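Local structure of endonuclease V (Streptomyces avermitilis, 3GOC) at residues G40-V45 with P210-R215; A59-D64 with L68-E73. The protein is a magnesium-dependent nuclease that probably repairs deaminated DNA by cutting the strand at the second phosphodiester bond 3' to a deoxyinosine. All coordinates share one frame; numbering follows the deposited sequence.

Contact 1: G40-V45 with P210-R215; sequences GRVTGV and PETTRR
Two residues before Thr-212, which meets Gly-44 across this contact, the carbonyl O of Pro-210 accepts two backbone N-H groups: that of Arg-214 at 3.1 Å and, weakly, that of Thr-213 at 3.0 Å. Pro-210 is the N-cap residue, and these bonds start the helix whose first turn lies against strand 41-45. The two axes approach to 6.6 Å with their directions 45° apart. The contact itself is van der Waals packing. Thr-212 CB sits over the bare backbone of Gly-44, 3.5 Å from its CA, and the methyl CG2 lies 3.8 Å from Gly-44 N. With CG2 anti to the carbonyl carbon and OG1 between that carbon and the backbone N (chi1 45°), the methyl is the branch laid on the strand; it also meets Val-42 CG2 at 4.1 Å, the two side chains crossing at about a right angle. Gly-44 illustrates a glycine required by space, since its backbone has ordinary extended angles but a CB there would fall 2.2 Å from Thr-212 O. Leu-63, Val-112 and Leu-203 also touch the Thr-212 side chain. Thr-43 points away from the helix, its OG1 hydrogen-bonded to Pro-108 O. Farther along, the strand carries Asp-46 and the helix Asp-217, which share a bound magnesium ion, so the close fit seats helix 211-228 on the central sheet near the two-metal site, as in the ribonuclease H-like fold.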
loop_
_atom_site.group_PDB
_atom_site.type_symbol
_atom_site.label_atom_id
_atom_site.label_comp_id
_atom_site.label_asym_id
_atom_site.label_seq_id
_atom_site.Cartn_x
_atom_site.Cartn_y
_atom_site.Cartn_z
ATOM N N GLY A 40 -6.664 -4.358 9.565
ATOM C CA GLY A 40 -6.102 -4.581 10.884
ATOM C C GLY A 40 -5.490 -3.309 11.445
ATOM O O GLY A 40 -5.937 -2.207 11.121
ATOM N N ARG A 41 -4.465 -3.469 12.280
ATOM C CA ARG A 41 -3.779 -2.342 12.908
ATOM C C ARG A 41 -2.332 -2.228 12.437
ATOM O O ARG A 41 -1.707 -3.220 12.071
ATOM C CB ARG A 41 -3.785 -2.490 14.441
ATOM C CG ARG A 41 -5.034 -1.978 15.170
ATOM C CD ARG A 41 -6.281 -2.822 14.944
ATOM N NE ARG A 41 -7.438 -2.245 15.638
ATOM C CZ ARG A 41 -7.746 -2.462 16.916
ATOM N NH1 ARG A 41 -6.991 -3.255 17.666
ATOM N NH2 ARG A 41 -8.811 -1.880 17.450
ATOM N N VAL A 42 -1.810 -1.006 12.434
ATOM C CA VAL A 42 -0.426 -0.762 12.049
ATOM C C VAL A 42 0.061 0.264 13.066
ATOM O O VAL A 42 -0.624 1.249 13.355
ATOM C CB VAL A 42 -0.320 -0.255 10.591
ATOM C CG1 VAL A 42 -1.089 1.033 10.426
ATOM C CG2 VAL A 42 1.145 -0.094 10.192
ATOM N N THR A 43 1.243 0.021 13.613
ATOM C CA THR A 43 1.773 0.856 14.683
ATOM C C THR A 43 3.134 1.474 14.433
ATOM O O THR A 43 4.056 0.804 13.983
ATOM C CB THR A 43 1.852 0.012 15.973
ATOM O OG1 THR A 43 0.532 -0.426 16.320
ATOM C CG2 THR A 43 2.444 0.808 17.123
ATOM N N GLY A 44 3.254 2.759 14.740
ATOM C CA GLY A 44 4.532 3.411 14.583
ATOM C C GLY A 44 5.225 3.492 15.932
ATOM O O GLY A 44 4.574 3.641 16.962
ATOM N N VAL A 45 6.547 3.360 15.932
ATOM C CA VAL A 45 7.319 3.472 17.158
ATOM C C VAL A 45 8.469 4.415 16.870
ATOM O O VAL A 45 9.037 4.407 15.774
ATOM C CB VAL A 45 7.896 2.111 17.632
ATOM C CG1 VAL A 45 6.794 1.254 18.230
ATOM C CG2 VAL A 45 8.561 1.393 16.473
ATOM N N PRO A 210 5.993 8.043 6.458
ATOM C CA PRO A 210 4.820 7.290 6.911
ATOM C C PRO A 210 4.101 7.989 8.058
ATOM O O PRO A 210 4.744 8.523 8.966
ATOM C CB PRO A 210 5.412 5.956 7.347
ATOM C CG PRO A 210 6.546 5.776 6.403
ATOM C CD PRO A 210 7.169 7.162 6.349
ATOM N N GLU A 211 2.771 7.978 8.031
ATOM C CA GLU A 211 2.003 8.621 9.091
ATOM C C GLU A 211 2.305 8.017 10.453
ATOM O O GLU A 211 2.210 8.699 11.469
ATOM C CB GLU A 211 0.502 8.558 8.770
ATOM C CG GLU A 211 0.129 9.495 7.630
ATOM C CD GLU A 211 -1.363 9.668 7.441
ATOM O OE1 GLU A 211 -2.091 9.754 8.451
ATOM O OE2 GLU A 211 -1.808 9.740 6.275
ATOM N N THR A 212 2.680 6.742 10.472
ATOM C CA THR A 212 3.031 6.083 11.727
ATOM C C THR A 212 4.244 6.771 12.367
ATOM O O THR A 212 4.287 6.963 13.587
ATOM C CB THR A 212 3.360 4.593 11.504
ATOM O OG1 THR A 212 4.219 4.454 10.361
ATOM C CG2 THR A 212 2.077 3.800 11.283
ATOM N N THR A 213 5.224 7.145 11.546
ATOM C CA THR A 213 6.415 7.815 12.053
ATOM C C THR A 213 6.087 9.234 12.474
ATOM O O THR A 213 6.520 9.692 13.532
ATOM C CB THR A 213 7.528 7.845 10.995
ATOM O OG1 THR A 213 7.984 6.507 10.763
ATOM C CG2 THR A 213 8.703 8.699 11.467
ATOM N N ARG A 214 5.309 9.927 11.651
ATOM C CA ARG A 214 4.928 11.296 11.967
ATOM C C ARG A 214 4.234 11.359 13.331
ATOM O O ARG A 214 4.557 12.211 14.160
ATOM C CB ARG A 214 4.016 11.841 10.863
ATOM C CG ARG A 214 4.764 12.203 9.580
ATOM C CD ARG A 214 3.799 12.464 8.435
ATOM N NE ARG A 214 2.774 13.439 8.797
ATOM C CZ ARG A 214 2.926 14.756 8.716
ATOM N NH1 ARG A 214 4.066 15.273 8.277
ATOM N NH2 ARG A 214 1.934 15.557 9.087
ATOM N N ARG A 215 3.300 10.440 13.565
ATOM C CA ARG A 215 2.556 10.383 14.825
ATOM C C ARG A 215 3.436 10.022 16.022
ATOM O O ARG A 215 3.400 10.688 17.053
ATOM C CB ARG A 215 1.442 9.338 14.738
ATOM C CG ARG A 215 0.425 9.542 13.643
ATOM C CD ARG A 215 -0.583 10.573 14.035
ATOM N NE ARG A 215 -1.693 10.618 13.085
ATOM C CZ ARG A 215 -2.656 11.529 13.134
ATOM N NH1 ARG A 215 -2.636 12.452 14.083
ATOM N NH2 ARG A 215 -3.623 11.524 12.233
#

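Contact 2: A59-D64 with L68-E73; sequences AAVVLD and LDVVAE
Val-62 O receives two N-H groups from the facing strand, a nearly straight bond from Val-71 N at 2.8 Å and a weak one from Ala-72 N at 3.4 Å. Val-62 N returns a bond to Ala-72 O, and Asp-64 N one to Asp-69 O. Beside the turn, Leu-68 N lies only 2.6 Å from Asp-64 O, although the bond is bent to 140°. Packing is tight on the face of Val-61, Leu-63 and Val-70, which turns to helix 211-228. There Val-70 CG2 presses on Leu-63 CD2 at 3.6 Å, while CG1, anti to the backbone N (chi1 176°), meets Val-61 CG1 at 4.0 Å. If an alanine replaced Val-70, both methyls would go, and the Leu-63 end would probably be left with a gap beside it and freer to turn. Toward solvent the cover thins: Val-71, exposed on the outermost strand, still lays CG2 against Val-62 CG1 at 3.5 Å, and farther along the Val-61 face the exposed Glu-73 forms a long, weak ion pair with Arg-222. Val-71 and Ala-72 together facing Val-62 make a classic beta bulge in an antiparallel hairpin.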
loop_
_atom_site.group_PDB
_atom_site.type_symbol
_atom_site.label_atom_id
_atom_site.label_comp_id
_atom_site.label_asym_id
_atom_site.label_seq_id
_atom_site.Cartn_x
_atom_site.Cartn_y
_atom_site.Cartn_z
ATOM N N ALA A 59 7.501 6.150 22.124
ATOM C CA ALA A 59 6.081 6.295 21.855
ATOM C C ALA A 59 5.651 5.226 20.870
ATOM O O ALA A 59 6.408 4.835 19.983
ATOM C CB ALA A 59 5.777 7.678 21.280
ATOM N N ALA A 60 4.433 4.738 21.054
ATOM C CA ALA A 60 3.860 3.750 20.156
ATOM C C ALA A 60 2.484 4.297 19.810
ATOM O O ALA A 60 1.694 4.612 20.700
ATOM C CB ALA A 60 3.735 2.399 20.848
ATOM N N VAL A 61 2.215 4.444 18.520
ATOM C CA VAL A 61 0.927 4.952 18.072
ATOM C C VAL A 61 0.301 3.942 17.131
ATOM O O VAL A 61 0.856 3.634 16.079
ATOM C CB VAL A 61 1.071 6.303 17.348
ATOM C CG1 VAL A 61 -0.302 6.793 16.898
ATOM C CG2 VAL A 61 1.715 7.328 18.274
ATOM N N VAL A 62 -0.856 3.424 17.531
ATOM C CA VAL A 62 -1.578 2.421 16.758
ATOM C C VAL A 62 -2.614 3.067 15.850
ATOM O O VAL A 62 -3.432 3.872 16.301
ATOM C CB VAL A 62 -2.313 1.432 17.686
ATOM C CG1 VAL A 62 -2.915 0.310 16.868
ATOM C CG2 VAL A 62 -1.356 0.882 18.727
ATOM N N LEU A 63 -2.568 2.721 14.569
ATOM C CA LEU A 63 -3.517 3.259 13.601
ATOM C C LEU A 63 -4.412 2.167 13.036
ATOM O O LEU A 63 -4.049 0.990 13.015
ATOM C CB LEU A 63 -2.788 3.896 12.414
ATOM C CG LEU A 63 -1.683 4.920 12.661
ATOM C CD1 LEU A 63 -1.107 5.360 11.323
ATOM C CD2 LEU A 63 -2.242 6.104 13.423
ATOM N N ASP A 64 -5.598 2.568 12.599
ATOM C CA ASP A 64 -6.498 1.642 11.933
ATOM C C ASP A 64 -5.893 1.696 10.530
ATOM O O ASP A 64 -5.849 2.756 9.906
ATOM C CB ASP A 64 -7.927 2.187 11.918
ATOM C CG ASP A 64 -8.864 1.338 11.077
ATOM O OD1 ASP A 64 -9.225 1.776 9.969
ATOM O OD2 ASP A 64 -9.223 0.229 11.523
ATOM N N LEU A 68 -6.338 4.947 8.618
ATOM C CA LEU A 68 -5.148 5.625 9.123
ATOM C C LEU A 68 -5.489 6.459 10.359
ATOM O O LEU A 68 -4.678 7.262 10.823
ATOM C CB LEU A 68 -4.490 6.502 8.050
ATOM C CG LEU A 68 -3.918 5.772 6.829
ATOM C CD1 LEU A 68 -3.086 6.742 6.002
ATOM C CD2 LEU A 68 -3.057 4.605 7.273
ATOM N N ASP A 69 -6.692 6.268 10.895
ATOM C CA ASP A 69 -7.084 6.994 12.099
ATOM C C ASP A 69 -6.358 6.404 13.302
ATOM O O ASP A 69 -6.089 5.202 13.354
ATOM C CB ASP A 69 -8.593 6.903 12.353
ATOM C CG ASP A 69 -9.407 7.660 11.327
ATOM O OD1 ASP A 69 -8.926 8.698 10.828
ATOM O OD2 ASP A 69 -10.541 7.225 11.040
ATOM N N VAL A 70 -6.037 7.256 14.268
ATOM C CA VAL A 70 -5.364 6.797 15.474
ATOM C C VAL A 70 -6.388 6.082 16.347
ATOM O O VAL A 70 -7.482 6.598 16.584
ATOM C CB VAL A 70 -4.766 7.979 16.263
ATOM C CG1 VAL A 70 -4.157 7.483 17.571
ATOM C CG2 VAL A 70 -3.714 8.676 15.423
ATOM N N VAL A 71 -6.045 4.885 16.806
ATOM C CA VAL A 71 -6.953 4.134 17.663
ATOM C C VAL A 71 -6.401 3.928 19.069
ATOM O O VAL A 71 -7.149 3.605 19.987
ATOM C CB VAL A 71 -7.318 2.763 17.052
ATOM C CG1 VAL A 71 -8.058 2.968 15.739
ATOM C CG2 VAL A 71 -6.071 1.932 16.836
ATOM N N ALA A 72 -5.095 4.130 19.245
ATOM C CA ALA A 72 -4.473 3.965 20.557
ATOM C C ALA A 72 -3.056 4.513 20.552
ATOM O O ALA A 72 -2.419 4.588 19.506
ATOM C CB ALA A 72 -4.455 2.492 20.938
ATOM N N GLU A 73 -2.567 4.902 21.724
ATOM C CA GLU A 73 -1.207 5.415 21.837
ATOM C C GLU A 73 -0.700 5.242 23.257
ATOM O O GLU A 73 -1.488 5.148 24.197
ATOM C CB GLU A 73 -1.151 6.893 21.440
ATOM C CG GLU A 73 -2.012 7.802 22.286
ATOM C CD GLU A 73 -1.968 9.247 21.817
ATOM O OE1 GLU A 73 -2.189 9.488 20.612
ATOM O OE2 GLU A 73 -1.713 10.138 22.655
#

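In the fold
From the N terminus the chain passes helix 14-24 and then lays down its first strand, 41-49, before running out and back as the hairpin of strands 55-64 and 70-79. Contact 2 closes that short excursion across the three residues between its segments. It is nested within the far longer loop of contact 1, which ends only when helix 211-228 returns to the first strand after 164 intervening residues. The two meet in one sheet, their centres 6 Å apart: Val-42 O and Leu-63 N are probably hydrogen-bonded, as are Gly-44 N and Val-61 O. Local pairing thus builds the margin of the sheet, while the distant return joins the C-terminal helix to it.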